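Local coordinates for fatty acid biosynthesis transcriptional regulator (Streptococcus pneumoniae, PDB 6JBX), which binds DNA as a MarR-family repressor of the pneumococcal fatty acid synthesis pathway, with acyl-ACP as co-repressor, at the interface of chains A and B. Residues are numbered along the deposited sequence; one frame, centred on the assembly and turned at random. Chains: chain A/B, Fatty acid biosynthesis transcriptional regulator.

Contact 1: the interface of chains A and B. Residues chain A 141, 144-145, 148; chain B 17, 20-21, 24.
With CG anti to the backbone N (chi1 168°), A:Tyr145 sends its ring off helix 131-150 and across onto helix 11-34 of chain B, while B:Tyr17 has CG anti to its carbonyl carbon and presents a ring edge to it. The two rings meet edge to face, centroids 5.5 Å apart and planes turned by 68°; CD1 and CE1 of B:Tyr17 form the edge, and CG of A:Tyr145 lies in the plane of that ring. Further out along the A:Tyr145 ring, CE1 rests 3.5 Å from CB of B:Ser20. The amide of B:Asn24 comes over the other face, beyond the CD1-CE1 rim and turned 25° from the ring, with ND2 3.9 Å from CE1, so A:Tyr145 is clasped between B:Asn24 and the pair B:Tyr17 and B:Ser20.

B:Ile21 fills the groove beside the tyrosine. Its CG1 packs 3.8 Å from CA of A:Tyr145, and CD1 reaches on toward A:Leu141, 3.9 Å from that residue's CD2. The other branch, CG2, sits 3.6 Å from CD1 of A:Leu148 and also borders CD2 of A:Leu144; these leucines cross the isoleucine at about a right angle. Mostly apolar, the patch joins the C-terminal helix of one subunit to the N-terminal helix of the other in the MarR-type dimer.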
loop_
_atom_site.group_PDB
_atom_site.type_symbol
_atom_site.label_atom_id
_atom_site.label_comp_id
_atom_site.label_asym_id
_atom_site.label_seq_id
_atom_site.Cartn_x
_atom_site.Cartn_y
_atom_site.Cartn_z
ATOM N N LEU A 141 -6.603 -8.733 14.050
ATOM C CA LEU A 141 -6.629 -8.450 12.619
ATOM C C LEU A 141 -8.047 -8.622 12.060
ATOM O O LEU A 141 -8.508 -7.805 11.238
ATOM C CB LEU A 141 -5.653 -9.364 11.882
ATOM C CG LEU A 141 -4.174 -9.029 12.032
ATOM C CD1 LEU A 141 -3.330 -10.151 11.444
ATOM C CD2 LEU A 141 -3.798 -7.702 11.388
ATOM N N LEU A 144 -9.965 -5.591 13.131
ATOM C CA LEU A 144 -9.587 -4.403 12.400
ATOM C C LEU A 144 -10.154 -4.489 10.975
ATOM O O LEU A 144 -10.732 -3.499 10.464
ATOM C CB LEU A 144 -8.064 -4.248 12.411
ATOM C CG LEU A 144 -7.483 -3.190 11.465
ATOM C CD1 LEU A 144 -8.103 -1.828 11.709
ATOM C CD2 LEU A 144 -5.967 -3.083 11.633
ATOM N N TYR A 145 -10.011 -5.662 10.362
ATOM C CA TYR A 145 -10.561 -5.927 9.048
ATOM C C TYR A 145 -12.054 -5.609 9.009
ATOM O O TYR A 145 -12.534 -4.965 8.059
ATOM C CB TYR A 145 -10.397 -7.385 8.628
ATOM C CG TYR A 145 -11.216 -7.716 7.411
ATOM C CD1 TYR A 145 -10.857 -7.260 6.155
ATOM C CD2 TYR A 145 -12.366 -8.470 7.525
ATOM C CE1 TYR A 145 -11.620 -7.553 5.038
ATOM C CE2 TYR A 145 -13.138 -8.776 6.422
ATOM C CZ TYR A 145 -12.769 -8.309 5.173
ATOM O OH TYR A 145 -13.540 -8.590 4.079
ATOM N N LEU A 148 -12.992 -1.948 9.206
ATOM C CA LEU A 148 -12.779 -1.174 7.993
ATOM C C LEU A 148 -13.823 -1.547 6.935
ATOM O O LEU A 148 -14.285 -0.667 6.183
ATOM C CB LEU A 148 -11.349 -1.373 7.497
ATOM C CG LEU A 148 -10.283 -0.815 8.433
ATOM C CD1 LEU A 148 -8.912 -1.319 8.028
ATOM C CD2 LEU A 148 -10.296 0.706 8.473
ATOM N N TYR B 17 -5.617 -11.116 5.499
ATOM C CA TYR B 17 -6.204 -10.031 6.288
ATOM C C TYR B 17 -5.382 -8.744 6.117
ATOM O O TYR B 17 -5.958 -7.681 5.959
ATOM C CB TYR B 17 -6.351 -10.417 7.760
ATOM C CG TYR B 17 -7.583 -11.241 8.003
ATOM C CD1 TYR B 17 -8.849 -10.719 7.796
ATOM C CD2 TYR B 17 -7.482 -12.578 8.346
ATOM C CE1 TYR B 17 -9.983 -11.503 7.942
ATOM C CE2 TYR B 17 -8.602 -13.373 8.505
ATOM C CZ TYR B 17 -9.857 -12.834 8.298
ATOM O OH TYR B 17 -10.938 -13.640 8.456
ATOM N N SER B 20 -6.255 -7.270 2.743
ATOM C CA SER B 20 -7.614 -6.663 2.717
ATOM C C SER B 20 -7.644 -5.376 3.558
ATOM O O SER B 20 -8.298 -4.408 3.211
ATOM C CB SER B 20 -8.631 -7.635 3.221
ATOM O OG SER B 20 -8.475 -8.884 2.574
ATOM N N ILE B 21 -6.940 -5.371 4.674
ATOM C CA ILE B 21 -6.938 -4.205 5.517
ATOM C C ILE B 21 -6.286 -3.071 4.737
ATOM O O ILE B 21 -6.849 -1.992 4.647
ATOM C CB ILE B 21 -6.209 -4.488 6.840
ATOM C CG1 ILE B 21 -7.055 -5.404 7.725
ATOM C CG2 ILE B 21 -5.846 -3.200 7.563
ATOM C CD1 ILE B 21 -6.281 -6.072 8.844
ATOM N N ASN B 24 -8.584 -1.866 2.067
ATOM C CA ASN B 24 -9.703 -1.093 2.590
ATOM C C ASN B 24 -9.243 0.306 3.002
ATOM O O ASN B 24 -9.969 1.290 2.822
ATOM C CB ASN B 24 -10.367 -1.766 3.791
ATOM C CG ASN B 24 -11.184 -2.967 3.380
ATOM O OD1 ASN B 24 -11.381 -3.176 2.190
ATOM N ND2 ASN B 24 -11.624 -3.757 4.347
#

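Contact 2: the interface of chains A and B. Residues chain A 138, 141-142, 145; chain B 13, 17.
In this MarR-family dimer interface, one face of the B:Tyr17 ring carries the methyl CG2 of A:Thr142, 3.7 Å above the plane and displaced toward the rim, where CZ is its nearest atom at 3.7 Å. At the ring's edge, in plane, lie CG of A:Tyr145 on the partner helix and CD of B:Arg13 from its own chain. The guanidinium of B:Arg13 in turn has CD2 of B:Tyr17 over the centre of one face, 4.0 Å above its plane.

This is the outer part of the dimerisation region, where the start of helix 11-34 in chain B lies against helix 131-150 of chain A. B:Arg13 gets to the partner through a folded chain: CG stands between the backbone N and the carbonyl carbon (chi1 77°), and further bends at chi2 and chi3 carry the guanidinium past the tyrosine. NH2 then makes a weak hydrogen bond to the backbone carbonyl O of A:Gly138, at 3.4 Å and 156° at the hydrogen. NH1 instead faces CG2 of A:Thr142 at 3.7 Å. That methyl is therefore shared by the arginine and the phenol ring.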
loop_
_atom_site.group_PDB
_atom_site.type_symbol
_atom_site.label_atom_id
_atom_site.label_comp_id
_atom_site.label_asym_id
_atom_site.label_seq_id
_atom_site.Cartn_x
_atom_site.Cartn_y
_atom_site.Cartn_z
ATOM N N GLY A 138 -4.270 -12.602 15.770
ATOM C CA GLY A 138 -5.232 -13.102 14.791
ATOM C C GLY A 138 -6.608 -12.508 15.006
ATOM O O GLY A 138 -7.259 -12.128 14.055
ATOM N N LEU A 141 -6.603 -8.733 14.050
ATOM C CA LEU A 141 -6.629 -8.450 12.619
ATOM C C LEU A 141 -8.047 -8.622 12.060
ATOM O O LEU A 141 -8.508 -7.805 11.238
ATOM C CB LEU A 141 -5.653 -9.364 11.882
ATOM C CG LEU A 141 -4.174 -9.029 12.032
ATOM C CD1 LEU A 141 -3.330 -10.151 11.444
ATOM C CD2 LEU A 141 -3.798 -7.702 11.388
ATOM N N THR A 142 -8.734 -9.673 12.462
ATOM C CA THR A 142 -10.108 -9.894 11.974
ATOM C C THR A 142 -11.021 -8.756 12.436
ATOM O O THR A 142 -11.880 -8.327 11.694
ATOM C CB THR A 142 -10.669 -11.247 12.428
ATOM O OG1 THR A 142 -10.696 -11.147 13.842
ATOM C CG2 THR A 142 -9.816 -12.412 11.993
ATOM N N TYR A 145 -10.011 -5.662 10.362
ATOM C CA TYR A 145 -10.561 -5.927 9.048
ATOM C C TYR A 145 -12.054 -5.609 9.009
ATOM O O TYR A 145 -12.534 -4.965 8.059
ATOM C CB TYR A 145 -10.397 -7.385 8.628
ATOM C CG TYR A 145 -11.216 -7.716 7.411
ATOM C CD1 TYR A 145 -10.857 -7.260 6.155
ATOM C CD2 TYR A 145 -12.366 -8.470 7.525
ATOM C CE1 TYR A 145 -11.620 -7.553 5.038
ATOM C CE2 TYR A 145 -13.138 -8.776 6.422
ATOM C CZ TYR A 145 -12.769 -8.309 5.173
ATOM O OH TYR A 145 -13.540 -8.590 4.079
ATOM N N ARG B 13 -3.435 -16.774 5.752
ATOM C CA ARG B 13 -4.676 -16.063 6.054
ATOM C C ARG B 13 -4.359 -14.776 6.843
ATOM O O ARG B 13 -5.142 -13.826 6.817
ATOM C CB ARG B 13 -5.659 -16.985 6.784
ATOM C CG ARG B 13 -5.337 -17.213 8.255
ATOM C CD ARG B 13 -6.328 -16.576 9.228
ATOM N NE ARG B 13 -5.687 -15.748 10.255
ATOM C CZ ARG B 13 -6.328 -15.167 11.261
ATOM N NH1 ARG B 13 -7.627 -15.358 11.428
ATOM N NH2 ARG B 13 -5.674 -14.385 12.091
ATOM N N TYR B 17 -5.617 -11.116 5.499
ATOM C CA TYR B 17 -6.204 -10.031 6.288
ATOM C C TYR B 17 -5.382 -8.744 6.117
ATOM O O TYR B 17 -5.958 -7.681 5.959
ATOM C CB TYR B 17 -6.351 -10.417 7.760
ATOM C CG TYR B 17 -7.583 -11.241 8.003
ATOM C CD1 TYR B 17 -8.849 -10.719 7.796
ATOM C CD2 TYR B 17 -7.482 -12.578 8.346
ATOM C CE1 TYR B 17 -9.983 -11.503 7.942
ATOM C CE2 TYR B 17 -8.602 -13.373 8.505
ATOM C CZ TYR B 17 -9.857 -12.834 8.298
ATOM O OH TYR B 17 -10.938 -13.640 8.456
#

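Contact 3: the interface of chains A and B. Residues chain A 148-149, 151-152; chain B 24-25, 27-28, 121.
From A:Lys152, the C-terminal residue, the side chain runs back along helix 11-34 of chain B, in the dimerisation region of this MarR-family protein. CB and CG lead off with CG between the backbone N and the carbonyl carbon (chi1 51°), and the chain then stays extended as far as CE. CD passes 3.7 Å from CG1 of B:Val27, crossing that side chain at about a right angle. CE comes next to the amide of B:Asn24, 3.6 Å from its CG. A bend at chi4 (65°) then turns the amine NZ toward the carboxylate of A:Glu149 in its own chain, with which it forms a salt bridge; the closest pair is NZ to OE1, at 3.1 Å.

The same OE1 accepts a hydrogen bond from ND2 of B:Asn24 at 2.9 Å. The donor approaches on the anti side of the oxygen and somewhat out of the carboxylate plane, and the two flat groups are twisted 46° apart. OE1 is thus held from both chains, and the lysine's positive charge probably helps to keep the carboxylate ionised and in place.

Beside this polar cluster, CD1 of B:Ile28 fits against CB of A:Leu151 at 3.8 Å and CD2 of A:Leu148 at 3.8 Å. CD1 of A:Leu148 touches CG2 of B:Val25. Beyond them, on helix 105-127, SD of B:Met121 borders CD1 of A:Leu151, the two side chains crossing at a slant.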
loop_
_atom_site.group_PDB
_atom_site.type_symbol
_atom_site.label_atom_id
_atom_site.label_comp_id
_atom_site.label_asym_id
_atom_site.label_seq_id
_atom_site.Cartn_x
_atom_site.Cartn_y
_atom_site.Cartn_z
ATOM N N LEU A 148 -12.992 -1.948 9.206
ATOM C CA LEU A 148 -12.779 -1.174 7.993
ATOM C C LEU A 148 -13.823 -1.547 6.935
ATOM O O LEU A 148 -14.285 -0.667 6.183
ATOM C CB LEU A 148 -11.349 -1.373 7.497
ATOM C CG LEU A 148 -10.283 -0.815 8.433
ATOM C CD1 LEU A 148 -8.912 -1.319 8.028
ATOM C CD2 LEU A 148 -10.296 0.706 8.473
ATOM N N GLU A 149 -14.181 -2.821 6.855
ATOM C CA GLU A 149 -15.201 -3.274 5.906
ATOM C C GLU A 149 -16.501 -2.486 6.089
ATOM O O GLU A 149 -17.122 -2.105 5.107
ATOM C CB GLU A 149 -15.515 -4.757 6.093
ATOM C CG GLU A 149 -14.610 -5.668 5.298
ATOM C CD GLU A 149 -14.773 -5.550 3.796
ATOM O OE1 GLU A 149 -13.771 -5.278 3.114
ATOM O OE2 GLU A 149 -15.898 -5.728 3.307
ATOM N N LEU A 151 -16.838 0.498 7.264
ATOM C CA LEU A 151 -16.652 1.909 6.902
ATOM C C LEU A 151 -16.788 2.146 5.390
ATOM O O LEU A 151 -16.616 3.268 4.952
ATOM C CB LEU A 151 -15.269 2.379 7.368
ATOM C CG LEU A 151 -15.156 2.835 8.819
ATOM C CD1 LEU A 151 -13.895 3.677 9.017
ATOM C CD2 LEU A 151 -16.381 3.622 9.256
ATOM N N LYS A 152 -17.099 1.152 4.573
ATOM C CA LYS A 152 -17.358 1.438 3.150
ATOM C C LYS A 152 -18.610 0.670 2.695
ATOM O O LYS A 152 -19.111 -0.216 3.413
ATOM C CB LYS A 152 -16.103 1.110 2.333
ATOM C CG LYS A 152 -15.505 -0.272 2.577
ATOM C CD LYS A 152 -14.653 -0.778 1.424
ATOM C CE LYS A 152 -14.223 -2.222 1.579
ATOM N NZ LYS A 152 -15.372 -3.155 1.551
ATOM N N ASN B 24 -8.584 -1.866 2.067
ATOM C CA ASN B 24 -9.703 -1.093 2.590
ATOM C C ASN B 24 -9.243 0.306 3.002
ATOM O O ASN B 24 -9.969 1.290 2.822
ATOM C CB ASN B 24 -10.367 -1.766 3.791
ATOM C CG ASN B 24 -11.184 -2.967 3.380
ATOM O OD1 ASN B 24 -11.381 -3.176 2.190
ATOM N ND2 ASN B 24 -11.624 -3.757 4.347
ATOM N N VAL B 25 -8.067 0.407 3.586
ATOM C CA VAL B 25 -7.589 1.717 4.009
ATOM C C VAL B 25 -7.471 2.650 2.784
ATOM O O VAL B 25 -7.819 3.820 2.904
ATOM C CB VAL B 25 -6.258 1.629 4.779
ATOM C CG1 VAL B 25 -5.664 3.007 5.043
ATOM C CG2 VAL B 25 -6.428 0.889 6.078
ATOM N N VAL B 27 -9.104 2.510 -0.202
ATOM C CA VAL B 27 -10.477 2.820 -0.564
ATOM C C VAL B 27 -11.033 3.909 0.356
ATOM O O VAL B 27 -11.648 4.874 -0.107
ATOM C CB VAL B 27 -11.368 1.566 -0.525
ATOM C CG1 VAL B 27 -12.853 1.916 -0.460
ATOM C CG2 VAL B 27 -11.103 0.661 -1.717
ATOM N N ILE B 28 -10.851 3.779 1.652
ATOM C CA ILE B 28 -11.479 4.753 2.553
ATOM C C ILE B 28 -10.777 6.108 2.407
ATOM O O ILE B 28 -11.429 7.136 2.546
ATOM C CB ILE B 28 -11.463 4.268 4.010
ATOM C CG1 ILE B 28 -12.318 3.020 4.187
ATOM C CG2 ILE B 28 -11.897 5.342 4.976
ATOM C CD1 ILE B 28 -12.018 2.269 5.494
ATOM N N MET B 121 -9.612 8.426 13.221
ATOM C CA MET B 121 -9.872 7.061 12.796
ATOM C C MET B 121 -9.043 6.087 13.650
ATOM O O MET B 121 -9.547 5.042 14.092
ATOM C CB MET B 121 -9.563 6.862 11.307
ATOM C CG MET B 121 -9.772 5.426 10.881
ATOM S SD MET B 121 -10.038 5.157 9.115
ATOM C CE MET B 121 -8.504 5.768 8.400
#

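Contact 4: the interface of chains A and B. Residues chain A 144, 147-148; chain B 21, 25, 125, 137.
A:Leu144, A:Phe147 and A:Leu148 all have regular helical backbone angles within helix 131-150, and their spacing of about one turn or less brings them to the side facing three helices of chain B. B:Ile125, near the end of helix 105-127, lies between the first two. Its CG1 lies over one face of the A:Phe147 ring, offset toward its CD1-CE1 side, 3.3 Å from CE1 and 3.6 Å from CD1, and CD1 of the isoleucine reaches across to CD1 of A:Leu144 at 3.9 Å. For A:Phe147, CG anti to the backbone N (chi1 173°) swings the ring out from the helix at a slant and turns that face to the isoleucine.

The two methyls of A:Leu144 are used differently. CD1 goes to B:Ile125, while CD2 meets the methyl CE of B:Met137 at 4.0 Å. The methionine can deliver that methyl because its chain bends at both chi2 and chi3, turning CE back to the leucine, where it also lies 4.1 Å from CB. B:Met137 belongs to the C-terminal helix 131-149 of chain B, so the two C-terminal helices touch each other here. On the side of helix 11-34, B:Ile21 and B:Val25 add to the apolar surroundings of A:Leu144 and A:Leu148. By packing one C-terminal helix among the N-terminal, penultimate and C-terminal helices of the partner, this hydrophobic patch probably helps to interlock the subunits of the dimer.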
loop_
_atom_site.group_PDB
_atom_site.type_symbol
_atom_site.label_atom_id
_atom_site.label_comp_id
_atom_site.label_asym_id
_atom_site.label_seq_id
_atom_site.Cartn_x
_atom_site.Cartn_y
_atom_site.Cartn_z
ATOM N N LEU A 144 -9.965 -5.591 13.131
ATOM C CA LEU A 144 -9.587 -4.403 12.400
ATOM C C LEU A 144 -10.154 -4.489 10.975
ATOM O O LEU A 144 -10.732 -3.499 10.464
ATOM C CB LEU A 144 -8.064 -4.248 12.411
ATOM C CG LEU A 144 -7.483 -3.190 11.465
ATOM C CD1 LEU A 144 -8.103 -1.828 11.709
ATOM C CD2 LEU A 144 -5.967 -3.083 11.633
ATOM N N PHE A 147 -13.962 -3.819 11.162
ATOM C CA PHE A 147 -14.186 -2.391 11.326
ATOM C C PHE A 147 -14.035 -1.656 9.978
ATOM O O PHE A 147 -14.845 -0.790 9.649
ATOM C CB PHE A 147 -13.218 -1.844 12.378
ATOM C CG PHE A 147 -13.239 -0.345 12.531
ATOM C CD1 PHE A 147 -12.408 0.456 11.765
ATOM C CD2 PHE A 147 -14.087 0.267 13.437
ATOM C CE1 PHE A 147 -12.435 1.837 11.888
ATOM C CE2 PHE A 147 -14.103 1.648 13.573
ATOM C CZ PHE A 147 -13.272 2.430 12.803
ATOM N N LEU A 148 -12.992 -1.948 9.206
ATOM C CA LEU A 148 -12.779 -1.174 7.993
ATOM C C LEU A 148 -13.823 -1.547 6.935
ATOM O O LEU A 148 -14.285 -0.667 6.183
ATOM C CB LEU A 148 -11.349 -1.373 7.497
ATOM C CG LEU A 148 -10.283 -0.815 8.433
ATOM C CD1 LEU A 148 -8.912 -1.319 8.028
ATOM C CD2 LEU A 148 -10.296 0.706 8.473
ATOM N N ILE B 21 -6.940 -5.371 4.674
ATOM C CA ILE B 21 -6.938 -4.205 5.517
ATOM C C ILE B 21 -6.286 -3.071 4.737
ATOM O O ILE B 21 -6.849 -1.992 4.647
ATOM C CB ILE B 21 -6.209 -4.488 6.840
ATOM C CG1 ILE B 21 -7.055 -5.404 7.725
ATOM C CG2 ILE B 21 -5.846 -3.200 7.563
ATOM C CD1 ILE B 21 -6.281 -6.072 8.844
ATOM N N VAL B 25 -8.067 0.407 3.586
ATOM C CA VAL B 25 -7.589 1.717 4.009
ATOM C C VAL B 25 -7.471 2.650 2.784
ATOM O O VAL B 25 -7.819 3.820 2.904
ATOM C CB VAL B 25 -6.258 1.629 4.779
ATOM C CG1 VAL B 25 -5.664 3.007 5.043
ATOM C CG2 VAL B 25 -6.428 0.889 6.078
ATOM N N ILE B 125 -10.368 3.270 16.335
ATOM C CA ILE B 125 -10.005 1.890 16.176
ATOM C C ILE B 125 -9.455 1.369 17.512
ATOM O O ILE B 125 -9.811 0.272 17.941
ATOM C CB ILE B 125 -8.985 1.730 15.035
ATOM C CG1 ILE B 125 -9.663 1.799 13.667
ATOM C CG2 ILE B 125 -8.180 0.464 15.200
ATOM C CD1 ILE B 125 -8.716 1.967 12.495
ATOM N N MET B 137 -1.158 -5.877 18.852
ATOM C CA MET B 137 -1.226 -5.108 17.583
ATOM C C MET B 137 -0.093 -4.078 17.543
ATOM O O MET B 137 0.554 -3.938 16.526
ATOM C CB MET B 137 -2.569 -4.396 17.425
ATOM C CG MET B 137 -3.734 -5.337 17.217
ATOM S SD MET B 137 -3.649 -6.301 15.672
ATOM C CE MET B 137 -4.814 -5.410 14.651
#

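All four contacts draw on the end of chain A, helix 131-150 and, in contact 3, the residues after it. Contact 1 is central: its C-alpha centre lies about 6 Å from that of contact 2, 5 Å from contact 4 and 8 Å from contact 3. It shares A:Tyr145 and B:Tyr17 with contact 2, B:Asn24 with contact 3 and B:Ile21 with contact 4, while A:Leu148 runs through contacts 1, 3 and 4. Contacts 2 and 3 stand about 14 Å apart along B helix 11-34. One continuous seam results, probably helping to set how the two DNA-binding lobes are spaced.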